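PDB 3CYJ: mandelate racemase/muconate lactonizing enzyme-like protein from Rubrobacter xylanophilus DSM 9941, which belongs to the enolase superfamily, pairing an N-terminal capping domain with a TIM-barrel-like C-terminal domain that binds a sodium ion. Local coordinates for residues A[228-236]-A[258-266]; A[293-304]-A[312-323]. All coordinates share one frame; numbering follows the deposited sequence.

Contact 1: residues A[228-236]-A[258-266]; sequences DREGLRLLR and HDLAGCVDI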
loop_
_atom_site.group_PDB
_atom_site.type_symbol
_atom_site.label_atom_id
_atom_site.label_comp_id
_atom_site.label_asym_id
_atom_site.label_seq_id
_atom_site.Cartn_x
_atom_site.Cartn_y
_atom_site.Cartn_z
ATOM N N ASP A 228 7.121 -3.312 -18.534
ATOM C CA ASP A 228 7.334 -4.000 -17.252
ATOM C C ASP A 228 7.697 -3.038 -16.134
ATOM O O ASP A 228 8.850 -2.960 -15.749
ATOM C CB ASP A 228 8.408 -5.103 -17.373
ATOM C CG ASP A 228 8.630 -5.853 -16.053
ATOM O OD1 ASP A 228 7.769 -5.766 -15.171
ATOM O OD2 ASP A 228 9.672 -6.531 -15.880
ATOM N N ARG A 229 6.719 -2.323 -15.594
ATOM C CA ARG A 229 7.013 -1.321 -14.549
ATOM C C ARG A 229 7.501 -1.890 -13.209
ATOM O O ARG A 229 8.366 -1.294 -12.546
ATOM C CB ARG A 229 5.843 -0.350 -14.359
ATOM C CG ARG A 229 5.307 0.190 -15.678
ATOM C CD ARG A 229 4.230 1.263 -15.485
ATOM N NE ARG A 229 3.323 0.982 -14.365
ATOM C CZ ARG A 229 2.159 0.339 -14.491
ATOM N NH1 ARG A 229 1.770 -0.098 -15.692
ATOM N NH2 ARG A 229 1.392 0.123 -13.414
ATOM N N GLU A 230 6.991 -3.050 -12.808
ATOM C CA GLU A 230 7.514 -3.677 -11.604
ATOM C C GLU A 230 8.994 -4.081 -11.749
ATOM O O GLU A 230 9.782 -3.992 -10.790
ATOM C CB GLU A 230 6.679 -4.894 -11.255
ATOM C CG GLU A 230 7.440 -5.953 -10.413
ATOM C CD GLU A 230 7.520 -5.545 -8.939
ATOM O OE1 GLU A 230 8.493 -5.969 -8.246
ATOM O OE2 GLU A 230 6.607 -4.781 -8.494
ATOM N N GLY A 231 9.369 -4.539 -12.950
ATOM C CA GLY A 231 10.788 -4.774 -13.218
ATOM C C GLY A 231 11.675 -3.527 -13.155
ATOM O O GLY A 231 12.808 -3.586 -12.665
ATOM N N LEU A 232 11.173 -2.419 -13.699
ATOM C CA LEU A 232 11.885 -1.162 -13.709
ATOM C C LEU A 232 12.057 -0.650 -12.293
ATOM O O LEU A 232 13.139 -0.213 -11.906
ATOM C CB LEU A 232 11.123 -0.124 -14.537
ATOM C CG LEU A 232 11.231 -0.198 -16.056
ATOM C CD1 LEU A 232 10.323 0.828 -16.681
ATOM C CD2 LEU A 232 12.669 0.029 -16.510
ATOM N N ARG A 233 10.984 -0.765 -11.514
ATOM C CA ARG A 233 10.913 -0.272 -10.136
ATOM C C ARG A 233 11.893 -1.068 -9.318
ATOM O O ARG A 233 12.590 -0.504 -8.478
ATOM C CB ARG A 233 9.472 -0.425 -9.602
ATOM C CG ARG A 233 9.077 0.455 -8.411
ATOM C CD ARG A 233 7.527 0.689 -8.354
ATOM N NE ARG A 233 6.777 -0.572 -8.230
ATOM C CZ ARG A 233 5.789 -0.971 -9.050
ATOM N NH1 ARG A 233 5.404 -0.201 -10.074
ATOM N NH2 ARG A 233 5.180 -2.152 -8.841
ATOM N N LEU A 234 11.960 -2.381 -9.581
ATOM C CA LEU A 234 12.927 -3.246 -8.918
ATOM C C LEU A 234 14.357 -2.768 -9.185
ATOM O O LEU A 234 15.192 -2.690 -8.242
ATOM C CB LEU A 234 12.782 -4.717 -9.361
ATOM C CG LEU A 234 14.004 -5.604 -8.999
ATOM C CD1 LEU A 234 13.843 -6.151 -7.580
ATOM C CD2 LEU A 234 14.349 -6.783 -9.986
ATOM N N LEU A 235 14.654 -2.465 -10.454
ATOM C CA LEU A 235 15.992 -2.023 -10.792
ATOM C C LEU A 235 16.313 -0.616 -10.280
ATOM O O LEU A 235 17.460 -0.301 -9.962
ATOM C CB LEU A 235 16.236 -2.083 -12.299
ATOM C CG LEU A 235 16.622 -3.499 -12.681
ATOM C CD1 LEU A 235 15.836 -3.735 -13.901
ATOM C CD2 LEU A 235 18.124 -3.577 -12.955
ATOM N N ARG A 236 15.290 0.232 -10.239
ATOM C CA ARG A 236 15.422 1.560 -9.602
ATOM C C ARG A 236 15.856 1.379 -8.136
ATOM O O ARG A 236 16.846 1.936 -7.717
ATOM C CB ARG A 236 14.107 2.323 -9.706
ATOM C CG ARG A 236 14.241 3.818 -9.544
ATOM C CD ARG A 236 14.145 4.220 -8.129
ATOM N NE ARG A 236 13.039 3.580 -7.394
ATOM C CZ ARG A 236 11.757 3.954 -7.411
ATOM N NH1 ARG A 236 11.323 4.967 -8.153
ATOM N NH2 ARG A 236 10.904 3.289 -6.670
ATOM N N HIS A 258 3.067 9.412 -16.312
ATOM C CA HIS A 258 2.868 9.507 -14.891
ATOM C C HIS A 258 3.117 8.173 -14.136
ATOM O O HIS A 258 3.651 8.167 -13.029
ATOM C CB HIS A 258 1.446 10.014 -14.617
ATOM C CG HIS A 258 1.055 9.922 -13.184
ATOM N ND1 HIS A 258 0.443 8.803 -12.659
ATOM C CD2 HIS A 258 1.248 10.773 -12.142
ATOM C CE1 HIS A 258 0.251 8.979 -11.356
ATOM N NE2 HIS A 258 0.738 10.162 -11.016
ATOM N N ASP A 259 2.660 7.048 -14.701
ATOM C CA ASP A 259 2.983 5.739 -14.122
ATOM C C ASP A 259 4.490 5.477 -14.244
ATOM O O ASP A 259 5.124 5.078 -13.284
ATOM C CB ASP A 259 2.196 4.618 -14.789
ATOM C CG ASP A 259 0.664 4.650 -14.439
ATOM O OD1 ASP A 259 0.272 5.221 -13.377
ATOM O OD2 ASP A 259 -0.135 4.100 -15.256
ATOM N N LEU A 260 5.074 5.727 -15.411
ATOM C CA LEU A 260 6.528 5.508 -15.572
ATOM C C LEU A 260 7.367 6.356 -14.611
ATOM O O LEU A 260 8.315 5.842 -14.059
ATOM C CB LEU A 260 6.967 5.817 -16.995
ATOM C CG LEU A 260 8.312 5.261 -17.423
ATOM C CD1 LEU A 260 8.320 3.746 -17.219
ATOM C CD2 LEU A 260 8.583 5.592 -18.894
ATOM N N ALA A 261 6.984 7.637 -14.398
ATOM C CA ALA A 261 7.735 8.550 -13.536
ATOM C C ALA A 261 7.903 7.959 -12.154
ATOM O O ALA A 261 8.897 8.202 -11.502
ATOM C CB ALA A 261 7.102 9.925 -13.464
ATOM N N GLY A 262 6.964 7.158 -11.681
ATOM C CA GLY A 262 7.157 6.533 -10.362
ATOM C C GLY A 262 8.097 5.336 -10.342
ATOM O O GLY A 262 8.266 4.737 -9.279
ATOM N N CYS A 263 8.735 4.991 -11.477
ATOM C CA CYS A 263 9.482 3.712 -11.585
ATOM C C CYS A 263 10.901 3.845 -11.986
ATOM O O CYS A 263 11.623 2.849 -11.927
ATOM C CB CYS A 263 8.876 2.799 -12.673
ATOM S SG CYS A 263 7.250 2.328 -12.299
ATOM N N VAL A 264 11.288 5.027 -12.472
ATOM C CA VAL A 264 12.629 5.252 -13.059
ATOM C C VAL A 264 13.381 6.368 -12.356
ATOM O O VAL A 264 12.772 7.136 -11.590
ATOM C CB VAL A 264 12.572 5.640 -14.584
ATOM C CG1 VAL A 264 11.995 4.494 -15.433
ATOM C CG2 VAL A 264 11.772 6.913 -14.823
ATOM N N ASP A 265 14.698 6.462 -12.628
ATOM C CA ASP A 265 15.481 7.616 -12.209
ATOM C C ASP A 265 15.410 8.738 -13.254
ATOM O O ASP A 265 15.547 9.928 -12.912
ATOM C CB ASP A 265 16.954 7.229 -11.978
ATOM C CG ASP A 265 17.114 6.048 -11.003
ATOM O OD1 ASP A 265 16.626 6.156 -9.855
ATOM O OD2 ASP A 265 17.710 5.012 -11.366
ATOM N N ILE A 266 15.280 8.374 -14.530
ATOM C CA ILE A 266 15.268 9.346 -15.605
ATOM C C ILE A 266 14.144 9.052 -16.618
ATOM O O ILE A 266 14.048 7.951 -17.139
ATOM C CB ILE A 266 16.651 9.423 -16.362
ATOM C CG1 ILE A 266 17.804 9.703 -15.389
ATOM C CG2 ILE A 266 16.618 10.525 -17.437
ATOM C CD1 ILE A 266 19.105 9.960 -16.021
#

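Contact 2: residues A[293-304]-A[312-323]; sequences PFSAHCAPAVSA and SLLHLEYFHDHA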
loop_
_atom_site.group_PDB
_atom_site.type_symbol
_atom_site.label_atom_id
_atom_site.label_comp_id
_atom_site.label_asym_id
_atom_site.label_seq_id
_atom_site.Cartn_x
_atom_site.Cartn_y
_atom_site.Cartn_z
ATOM N N PRO A 293 14.844 14.151 -13.451
ATOM C CA PRO A 293 15.293 14.703 -14.741
ATOM C C PRO A 293 14.603 14.061 -15.961
ATOM O O PRO A 293 14.044 12.977 -15.882
ATOM C CB PRO A 293 16.812 14.335 -14.800
ATOM C CG PRO A 293 17.151 13.617 -13.468
ATOM C CD PRO A 293 15.828 13.223 -12.832
ATOM N N PHE A 294 14.628 14.776 -17.079
ATOM C CA PHE A 294 14.061 14.325 -18.329
ATOM C C PHE A 294 15.192 14.125 -19.380
ATOM O O PHE A 294 16.211 14.812 -19.340
ATOM C CB PHE A 294 13.013 15.340 -18.814
ATOM C CG PHE A 294 12.533 15.103 -20.213
ATOM C CD1 PHE A 294 11.595 14.103 -20.492
ATOM C CD2 PHE A 294 13.048 15.866 -21.289
ATOM C CE1 PHE A 294 11.149 13.880 -21.855
ATOM C CE2 PHE A 294 12.592 15.682 -22.602
ATOM C CZ PHE A 294 11.669 14.686 -22.890
ATOM N N SER A 295 15.005 13.219 -20.337
ATOM C CA SER A 295 15.985 13.112 -21.409
ATOM C C SER A 295 15.245 12.857 -22.724
ATOM O O SER A 295 14.362 11.958 -22.796
ATOM C CB SER A 295 16.981 11.997 -21.106
ATOM O OG SER A 295 17.895 11.856 -22.174
ATOM N N ALA A 296 15.517 13.680 -23.734
ATOM C CA ALA A 296 14.838 13.512 -25.008
ATOM C C ALA A 296 15.435 12.393 -25.844
ATOM O O ALA A 296 16.665 12.186 -25.903
ATOM C CB ALA A 296 14.802 14.797 -25.777
ATOM N N HIS A 297 14.547 11.630 -26.433
ATOM C CA HIS A 297 14.940 10.451 -27.198
ATOM C C HIS A 297 14.756 10.746 -28.708
ATOM O O HIS A 297 13.682 11.237 -29.108
ATOM C CB HIS A 297 14.068 9.289 -26.710
ATOM C CG HIS A 297 14.293 8.002 -27.424
ATOM N ND1 HIS A 297 15.277 7.107 -27.047
ATOM C CD2 HIS A 297 13.639 7.436 -28.472
ATOM C CE1 HIS A 297 15.233 6.055 -27.851
ATOM N NE2 HIS A 297 14.249 6.231 -28.723
ATOM N N CYS A 298 15.830 10.508 -29.494
ATOM C CA CYS A 298 15.856 10.579 -30.980
ATOM C C CYS A 298 15.583 11.990 -31.609
ATOM O O CYS A 298 15.313 12.953 -30.892
ATOM C CB CYS A 298 14.934 9.469 -31.565
ATOM S SG CYS A 298 15.741 7.760 -31.412
ATOM N N ALA A 299 15.653 12.087 -32.950
ATOM C CA ALA A 299 15.272 13.310 -33.714
ATOM C C ALA A 299 15.933 14.620 -33.195
ATOM O O ALA A 299 15.224 15.561 -32.763
ATOM C CB ALA A 299 13.707 13.477 -33.774
ATOM N N PRO A 300 17.281 14.676 -33.242
ATOM C CA PRO A 300 17.975 15.780 -32.613
ATOM C C PRO A 300 17.543 17.119 -33.164
ATOM O O PRO A 300 17.484 18.076 -32.414
ATOM C CB PRO A 300 19.478 15.516 -32.912
ATOM C CG PRO A 300 19.572 14.164 -33.546
ATOM C CD PRO A 300 18.183 13.668 -33.836
ATOM N N ALA A 301 17.250 17.205 -34.458
ATOM C CA ALA A 301 16.928 18.483 -35.095
ATOM C C ALA A 301 15.673 19.159 -34.555
ATOM O O ALA A 301 15.694 20.380 -34.313
ATOM C CB ALA A 301 16.845 18.333 -36.605
ATOM N N VAL A 302 14.579 18.406 -34.370
ATOM C CA VAL A 302 13.420 18.988 -33.668
ATOM C C VAL A 302 13.701 19.191 -32.160
ATOM O O VAL A 302 13.320 20.186 -31.581
ATOM C CB VAL A 302 12.149 18.164 -33.742
ATOM C CG1 VAL A 302 11.043 19.035 -33.217
ATOM C CG2 VAL A 302 11.847 17.753 -35.165
ATOM N N SER A 303 14.369 18.226 -31.546
ATOM C CA SER A 303 14.547 18.232 -30.116
ATOM C C SER A 303 15.401 19.436 -29.641
ATOM O O SER A 303 15.121 19.981 -28.580
ATOM C CB SER A 303 15.159 16.898 -29.657
ATOM O OG SER A 303 14.269 15.833 -29.930
ATOM N N ALA A 304 16.406 19.852 -30.429
ATOM C CA ALA A 304 17.187 21.050 -30.130
ATOM C C ALA A 304 16.307 22.286 -29.859
ATOM O O ALA A 304 16.603 23.083 -28.941
ATOM C CB ALA A 304 18.190 21.331 -31.233
ATOM N N SER A 312 13.197 20.597 -16.812
ATOM C CA SER A 312 13.794 19.393 -16.222
ATOM C C SER A 312 14.776 18.651 -17.169
ATOM O O SER A 312 15.296 17.583 -16.833
ATOM C CB SER A 312 12.699 18.467 -15.651
ATOM O OG SER A 312 11.740 18.232 -16.640
ATOM N N LEU A 313 15.076 19.250 -18.327
ATOM C CA LEU A 313 16.056 18.637 -19.265
ATOM C C LEU A 313 17.452 18.323 -18.677
ATOM O O LEU A 313 18.145 19.212 -18.163
ATOM C CB LEU A 313 16.204 19.490 -20.530
ATOM C CG LEU A 313 17.096 18.856 -21.600
ATOM C CD1 LEU A 313 16.409 17.764 -22.439
ATOM C CD2 LEU A 313 17.638 19.935 -22.473
ATOM N N LEU A 314 17.852 17.052 -18.750
ATOM C CA LEU A 314 19.214 16.648 -18.452
ATOM C C LEU A 314 20.032 16.713 -19.744
ATOM O O LEU A 314 21.131 17.277 -19.769
ATOM C CB LEU A 314 19.235 15.213 -17.950
ATOM C CG LEU A 314 20.531 14.702 -17.334
ATOM C CD1 LEU A 314 21.015 15.647 -16.256
ATOM C CD2 LEU A 314 20.320 13.296 -16.782
ATOM N N HIS A 315 19.515 16.075 -20.795
ATOM C CA HIS A 315 20.186 16.039 -22.107
ATOM C C HIS A 315 19.265 15.491 -23.166
ATOM O O HIS A 315 18.172 14.944 -22.878
ATOM C CB HIS A 315 21.478 15.211 -22.105
ATOM C CG HIS A 315 21.418 13.943 -21.308
ATOM N ND1 HIS A 315 20.435 12.989 -21.479
ATOM C CD2 HIS A 315 22.270 13.439 -20.373
ATOM C CE1 HIS A 315 20.668 11.964 -20.673
ATOM N NE2 HIS A 315 21.771 12.219 -19.984
ATOM N N LEU A 316 19.728 15.632 -24.408
ATOM C CA LEU A 316 18.997 15.099 -25.551
ATOM C C LEU A 316 19.922 14.139 -26.269
ATOM O O LEU A 316 21.165 14.294 -26.232
ATOM C CB LEU A 316 18.424 16.219 -26.456
ATOM C CG LEU A 316 19.230 16.930 -27.571
ATOM C CD1 LEU A 316 19.870 16.027 -28.692
ATOM C CD2 LEU A 316 18.392 18.023 -28.233
ATOM N N GLU A 317 19.317 13.128 -26.878
ATOM C CA GLU A 317 20.033 12.078 -27.586
ATOM C C GLU A 317 20.375 12.534 -29.007
ATOM O O GLU A 317 19.472 12.823 -29.833
ATOM C CB GLU A 317 19.177 10.820 -27.694
ATOM C CG GLU A 317 19.848 9.725 -28.479
ATOM C CD GLU A 317 18.967 8.534 -28.664
ATOM O OE1 GLU A 317 17.721 8.705 -28.782
ATOM O OE2 GLU A 317 19.538 7.434 -28.688
ATOM N N TYR A 318 21.671 12.597 -29.265
ATOM C CA TYR A 318 22.167 12.887 -30.609
ATOM C C TYR A 318 22.271 11.571 -31.344
ATOM O O TYR A 318 23.343 10.959 -31.387
ATOM C CB TYR A 318 23.567 13.558 -30.528
ATOM C CG TYR A 318 24.035 14.082 -31.829
ATOM C CD1 TYR A 318 23.449 15.237 -32.408
ATOM C CD2 TYR A 318 25.028 13.408 -32.533
ATOM C CE1 TYR A 318 23.870 15.710 -33.668
ATOM C CE2 TYR A 318 25.445 13.858 -33.792
ATOM C CZ TYR A 318 24.869 15.016 -34.340
ATOM O OH TYR A 318 25.293 15.446 -35.585
ATOM N N PHE A 319 21.145 11.107 -31.870
ATOM C CA PHE A 319 21.068 9.728 -32.371
ATOM C C PHE A 319 21.672 9.594 -33.757
ATOM O O PHE A 319 21.277 10.304 -34.687
ATOM C CB PHE A 319 19.612 9.232 -32.386
ATOM C CG PHE A 319 19.486 7.757 -32.749
ATOM C CD1 PHE A 319 20.248 6.800 -32.074
ATOM C CD2 PHE A 319 18.636 7.348 -33.734
ATOM C CE1 PHE A 319 20.154 5.449 -32.367
ATOM C CE2 PHE A 319 18.504 5.968 -34.051
ATOM C CZ PHE A 319 19.273 5.025 -33.363
ATOM N N HIS A 320 22.644 8.701 -33.886
ATOM C CA HIS A 320 23.369 8.534 -35.155
ATOM C C HIS A 320 22.451 8.474 -36.362
ATOM O O HIS A 320 22.495 9.356 -37.212
ATOM C CB HIS A 320 24.273 7.286 -35.120
ATOM C CG HIS A 320 24.871 6.938 -36.454
ATOM N ND1 HIS A 320 25.822 7.727 -37.083
ATOM C CD2 HIS A 320 24.645 5.888 -37.284
ATOM C CE1 HIS A 320 26.133 7.187 -38.250
ATOM N NE2 HIS A 320 25.448 6.062 -38.385
ATOM N N ASP A 321 21.589 7.460 -36.458
ATOM C CA ASP A 321 20.711 7.333 -37.644
ATOM C C ASP A 321 20.087 8.654 -38.039
ATOM O O ASP A 321 20.004 8.997 -39.227
ATOM C CB ASP A 321 19.593 6.336 -37.432
ATOM C CG ASP A 321 20.090 4.917 -37.182
ATOM O OD1 ASP A 321 21.290 4.708 -36.971
ATOM O OD2 ASP A 321 19.274 3.969 -37.179
ATOM N N HIS A 322 19.635 9.399 -37.027
ATOM C CA HIS A 322 18.781 10.538 -37.249
ATOM C C HIS A 322 19.549 11.762 -37.577
ATOM O O HIS A 322 19.156 12.493 -38.501
ATOM C CB HIS A 322 17.877 10.787 -36.045
ATOM C CG HIS A 322 16.875 9.709 -35.850
ATOM N ND1 HIS A 322 16.014 9.671 -34.775
ATOM C CD2 HIS A 322 16.608 8.605 -36.598
ATOM C CE1 HIS A 322 15.246 8.600 -34.873
ATOM N NE2 HIS A 322 15.590 7.935 -35.971
ATOM N N ALA A 323 20.588 12.040 -36.797
ATOM C CA ALA A 323 21.532 13.094 -37.135
ATOM C C ALA A 323 21.945 12.977 -38.626
ATOM O O ALA A 323 21.813 13.922 -39.409
ATOM C CB ALA A 323 22.754 13.015 -36.234
HETATM O O HOH W 1 16.968 14.090 -29.331
#

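Contact 1: residues A[228-236]-A[258-266]
R236 reaches across to G262, its NH1 donating to the carbonyl oxygen G262 O at 3.3 Å. The bond is long and bent, 141° at the hydrogen, and the donor lies above the carbonyl plane. What brings the guanidinium there is a chain folded at chi2 and chi3 (-88° and -46°), which turns the group back and lays one of its faces over C263 O. Nearer the backbone, CG of R236 lies 3.4 Å from OD1 of D265. The acidic group of D265 has its polar partners elsewhere: OD2 takes the backbone N of I245 and a salt bridge from K202 of a neighbouring subunit. In the middle, C263 lies against the helix, with its SG 3.7 Å from CB of R229 and its CB 4.1 Å from CB of L232. Deeper in, the branch CD1 of L232 meets CD1 of L260 at 3.6 Å and also touches CG1 of V264. At the other end D259 sets its CB over one face of the R229 guanidinium, 3.8 Å from NE; the charges of this pair are satisfied not by each other but by D259 and R229 of another subunit, in reciprocal salt bridges. Helix 229-238 thus packs on the last turn of helix 254-261 and the loop leading into strand 266-269, while L232 and V264 both rest on A247 of the intervening strand 244-247.

Contact 2: residues A[293-304]-A[312-323]
The carboxylate of E317 is the hub near the C-terminal ends of the two strands: its OE1 accepts the backbone N of C298 at 2.7 Å through the anti lone pair. The same oxygen sits over one face of the H297 ring, 3.4 Å from ND1 at an angle too poor for a bond. E317 reaches this place fully stretched, CG opposite the backbone N (chi1 177°) and the chain straight beyond it, and OE2 is held by S137 of the adjoining strand 132-137 and by a salt bridge to K164 of strand 162-166, one further round the barrel. Next to it, SG of C298 lies 4.2 Å from the centroid of the F319 ring, an oblique sulfur-aromatic contact. The N-H of A299, at the N-cap of helix 300-306, runs to ND1 of H322 at 3.0 Å, nearly in the ring plane, and Y53 stacks on that imidazole.

This is a beta-alpha-beta unit of the barrel, strand 294-296, helix 300-306 and strand 313-319, the two strands parallel at 19°. Their ladder runs from F294 N to S312 O, L314 N to F294 O, A296 N to H315 O and E317 N to A296 O. On one face of the sheet S295 OG and H315 ND1 share a hydrogen bond of 2.9 Å, at the edge of the imidazole and in its plane, with Y135 edge-to-face on that ring. On the opposite side of the sheet CB of A296 packs 3.9 Å from CB of L316, whose CD2 reaches 3.7 Å from CB of S303 on the helix. The P300 ring crosses the H322 side chain at about a right angle, its CD 3.6 Å from CB of H322.

In the fold
The centre of contact 2 lies about 5 Å from the centre of the chain, in the barrel wall itself, whereas that of contact 1 is about 20 Å out, where the helices surround the barrel. Both are largely buried, but partly by different means: other subunits cover parts of contact 1 and supply partners for several of its charges. Contact 2 is built on backbone pairing of adjacent parallel strands, with a buried glutamate and histidines along and just beyond them, and the H297 side chain is about 4 Å from the bound sodium ion. Contact 1 has one long cross-bond amid apolar and arginine packing. They meet where 258-266 enters strand 266-269, the neighbour of strand 294-296: I266 packs on P293, S295 and L314.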